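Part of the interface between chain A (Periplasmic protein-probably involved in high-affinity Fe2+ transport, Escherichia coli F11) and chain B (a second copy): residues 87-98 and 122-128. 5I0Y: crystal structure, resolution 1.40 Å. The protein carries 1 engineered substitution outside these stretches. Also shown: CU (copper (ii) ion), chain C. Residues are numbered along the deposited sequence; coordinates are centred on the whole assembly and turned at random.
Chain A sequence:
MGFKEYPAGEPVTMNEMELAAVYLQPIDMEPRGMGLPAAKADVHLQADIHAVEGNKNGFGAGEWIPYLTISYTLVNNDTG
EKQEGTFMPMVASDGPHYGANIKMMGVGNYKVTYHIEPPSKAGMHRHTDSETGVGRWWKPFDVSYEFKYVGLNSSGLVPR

Chain A 87-98: FMPMVASDGPHY
Chain B, residues 122-128: AGMHRHT

Chain A folds here as a β-hairpin: strand 88-92 returns as the strand beginning at A:Gly95 through a type I turn from A:Ala92 to A:Gly95. Paired backbone hydrogen bonds join A:Met90 to A:His97 and A:Ala92 to A:Gly95. A:Gly95, at phi/psi 113/-175, adopts angles that would jam a CB against the preceding carbonyl; B:Gly123, at 106/13, meets the same restriction.

Strand 125-127 of chain B extends this sheet in parallel, its axis 35° from that of strand 88-92. A:Met90 pairs with B:His125 (CA-CA 4.5 Å) and A:Val91 with B:Arg126 (CA-CA 4.7 Å). Three hydrogen bonds fix the register: B:His125 N to A:Pro89 O, 2.9 Å; A:Val91 N to B:His125 O, 3.2 Å; and B:His127 N to A:Val91 O, 2.8 Å. A:Pro89 lacks an amide hydrogen, yet its carbonyl remains available as acceptor.

A:Met90 (m, t, p) and B:His125 (m, chi2 -98°) project from one face. The flexible thioether of A:Met88 (m, t, chi3 -26°) lays SD over the B:His125 ring, 3.9 Å from its centroid. On the other face, beta-branched A:Val91 (p) packs CG1 3.8 Å from CB of B:Arg126 (p, t, t, chi4 106°), whose end leads away. The long, unbranched B:Met124 (t, t, chi3 -98°) brings CE 4.1 Å from A:Pro96 CB.

Copper ties the chains together. Its ligands include A:Met90 SD at 1.8 Å, A:His97 NE2 at 2.3 Å and B:His127 NE2 at 2.2 Å, with one more atom from elsewhere in the structure. A:His97 (p, chi2 -108°) and B:His127 (m, chi2 -145°) hold their NE2 atoms 3.2 Å apart, a closeness reflecting shared metal coordination rather than hydrogen bonding; their planes meet at 85°. Small A:Ala92 places CB over the B:His127 ring, 3.9 Å from its centroid, in a CH-pi contact.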

# COMPACT_ATOMS: atom_id res chain seq x y z
N PHE A 87 12.55 0.51 9.44
CA PHE A 87 12.45 0.97 8.07
C PHE A 87 11.15 1.73 7.91
O PHE A 87 10.20 1.58 8.69
CB PHE A 87 12.45 -0.19 7.09
CG PHE A 87 13.79 -0.80 6.82
CD1 PHE A 87 14.98 -0.23 7.29
CD2 PHE A 87 13.88 -1.91 6.02
CE1 PHE A 87 16.20 -0.80 6.98
CE2 PHE A 87 15.09 -2.49 5.71
CZ PHE A 87 16.26 -1.93 6.19
N MET A 88 11.13 2.57 6.88
CA MET A 88 9.92 3.30 6.49
C MET A 88 9.54 2.86 5.10
O MET A 88 10.40 2.48 4.32
CB MET A 88 10.19 4.79 6.41
CG MET A 88 10.88 5.43 7.60
SD MET A 88 11.57 7.03 7.13
CE MET A 88 11.77 6.75 5.39
N PRO A 89 8.24 2.92 4.79
CA PRO A 89 7.86 2.77 3.39
C PRO A 89 8.32 3.99 2.59
O PRO A 89 8.19 5.12 3.07
CB PRO A 89 6.32 2.71 3.42
CG PRO A 89 5.91 2.94 4.84
CD PRO A 89 7.11 3.32 5.65
N MET A 90 8.84 3.75 1.41
CA MET A 90 9.44 4.82 0.61
C MET A 90 9.15 4.60 -0.84
O MET A 90 8.76 3.50 -1.26
CB MET A 90 10.96 4.81 0.79
CG MET A 90 11.42 4.77 2.23
SD MET A 90 13.18 5.13 2.38
CE MET A 90 13.07 6.90 2.36
N VAL A 91 9.35 5.64 -1.65
CA VAL A 91 9.31 5.48 -3.09
C VAL A 91 10.50 6.24 -3.71
O VAL A 91 10.78 7.39 -3.33
CB VAL A 91 7.94 5.89 -3.71
CG1 VAL A 91 7.65 7.40 -3.55
CG2 VAL A 91 7.86 5.43 -5.16
N ALA A 92 11.21 5.56 -4.61
CA ALA A 92 12.32 6.15 -5.37
C ALA A 92 12.02 6.04 -6.85
O ALA A 92 10.96 5.59 -7.24
CB ALA A 92 13.63 5.44 -5.02
N SER A 93 12.95 6.47 -7.71
CA SER A 93 12.69 6.47 -9.15
C SER A 93 12.40 5.09 -9.73
O SER A 93 11.78 4.97 -10.78
CB SER A 93 13.84 7.13 -9.90
OG SER A 93 14.99 6.33 -9.83
N ASP A 94 12.83 4.04 -9.03
CA ASP A 94 12.58 2.67 -9.50
C ASP A 94 11.46 1.99 -8.74
O ASP A 94 11.31 0.77 -8.83
CB ASP A 94 13.84 1.83 -9.44
CG ASP A 94 14.39 1.69 -8.03
OD1 ASP A 94 14.12 2.55 -7.18
OD2 ASP A 94 15.12 0.72 -7.80
N GLY A 95 10.67 2.77 -8.00
CA GLY A 95 9.49 2.25 -7.34
C GLY A 95 9.55 2.23 -5.83
O GLY A 95 10.50 2.70 -5.20
N PRO A 96 8.51 1.67 -5.22
CA PRO A 96 8.43 1.61 -3.76
C PRO A 96 9.35 0.56 -3.15
O PRO A 96 9.65 -0.48 -3.77
CB PRO A 96 6.97 1.26 -3.51
CG PRO A 96 6.55 0.51 -4.74
CD PRO A 96 7.30 1.15 -5.87
N HIS A 97 9.79 0.84 -1.93
CA HIS A 97 10.57 -0.13 -1.13
C HIS A 97 10.42 0.24 0.32
O HIS A 97 9.69 1.18 0.67
CB HIS A 97 12.04 -0.14 -1.54
CG HIS A 97 12.73 1.17 -1.31
ND1 HIS A 97 13.10 1.99 -2.33
CD2 HIS A 97 13.10 1.81 -0.13
CE1 HIS A 97 13.69 3.09 -1.82
NE2 HIS A 97 13.71 2.99 -0.49
N TYR A 98 11.12 -0.49 1.19
CA TYR A 98 11.25 -0.15 2.60
C TYR A 98 12.71 0.09 2.87
O TYR A 98 13.55 -0.64 2.36
CB TYR A 98 10.74 -1.29 3.51
CG TYR A 98 9.29 -1.63 3.27
CD1 TYR A 98 8.28 -0.95 3.94
CD2 TYR A 98 8.94 -2.64 2.36
CE1 TYR A 98 6.94 -1.27 3.71
CE2 TYR A 98 7.60 -2.96 2.13
CZ TYR A 98 6.61 -2.28 2.80
OH TYR A 98 5.29 -2.60 2.57
N ALA B 122 0.09 9.44 5.12
CA ALA B 122 -0.01 8.16 5.81
C ALA B 122 1.35 7.52 6.06
O ALA B 122 1.41 6.38 6.52
CB ALA B 122 -0.93 7.20 5.04
N GLY B 123 2.43 8.23 5.74
CA GLY B 123 3.75 7.78 6.17
C GLY B 123 4.68 7.19 5.12
O GLY B 123 5.70 6.58 5.48
N MET B 124 4.35 7.34 3.84
CA MET B 124 5.28 6.95 2.80
C MET B 124 6.20 8.13 2.51
O MET B 124 5.73 9.27 2.40
CB MET B 124 4.57 6.48 1.53
CG MET B 124 5.51 6.24 0.36
SD MET B 124 4.72 5.49 -1.06
CE MET B 124 5.16 3.77 -0.80
N HIS B 125 7.49 7.85 2.40
CA HIS B 125 8.53 8.88 2.21
C HIS B 125 9.18 8.78 0.88
O HIS B 125 9.89 7.81 0.60
CB HIS B 125 9.59 8.74 3.29
CG HIS B 125 9.06 8.92 4.68
ND1 HIS B 125 9.16 10.08 5.34
CD2 HIS B 125 8.36 8.06 5.51
CE1 HIS B 125 8.56 9.97 6.54
NE2 HIS B 125 8.07 8.73 6.65
N ARG B 126 9.02 9.81 0.05
CA ARG B 126 9.67 9.82 -1.27
C ARG B 126 11.15 10.21 -1.16
O ARG B 126 11.51 11.09 -0.36
CB ARG B 126 8.95 10.75 -2.26
CG ARG B 126 9.07 12.22 -1.92
CD ARG B 126 8.41 13.11 -2.94
NE ARG B 126 8.63 14.48 -2.48
CZ ARG B 126 9.48 15.34 -3.03
NH1 ARG B 126 10.16 15.01 -4.13
NH2 ARG B 126 9.62 16.54 -2.51
N HIS B 127 11.97 9.56 -1.97
CA HIS B 127 13.33 10.03 -2.24
C HIS B 127 13.29 11.33 -3.00
O HIS B 127 12.47 11.51 -3.89
CB HIS B 127 14.13 8.99 -3.01
CG HIS B 127 14.52 7.77 -2.19
ND1 HIS B 127 15.68 7.13 -2.37
CD2 HIS B 127 13.83 7.07 -1.17
CE1 HIS B 127 15.75 6.06 -1.54
NE2 HIS B 127 14.64 6.04 -0.78
N THR B 128 14.19 12.26 -2.66
CA THR B 128 14.16 13.60 -3.26
C THR B 128 15.47 14.01 -3.94
O THR B 128 15.54 15.12 -4.46
CB THR B 128 13.85 14.68 -2.20
OG1 THR B 128 14.87 14.67 -1.19
CG2 THR B 128 12.47 14.46 -1.55
CU CU C . 14.25 4.68 0.97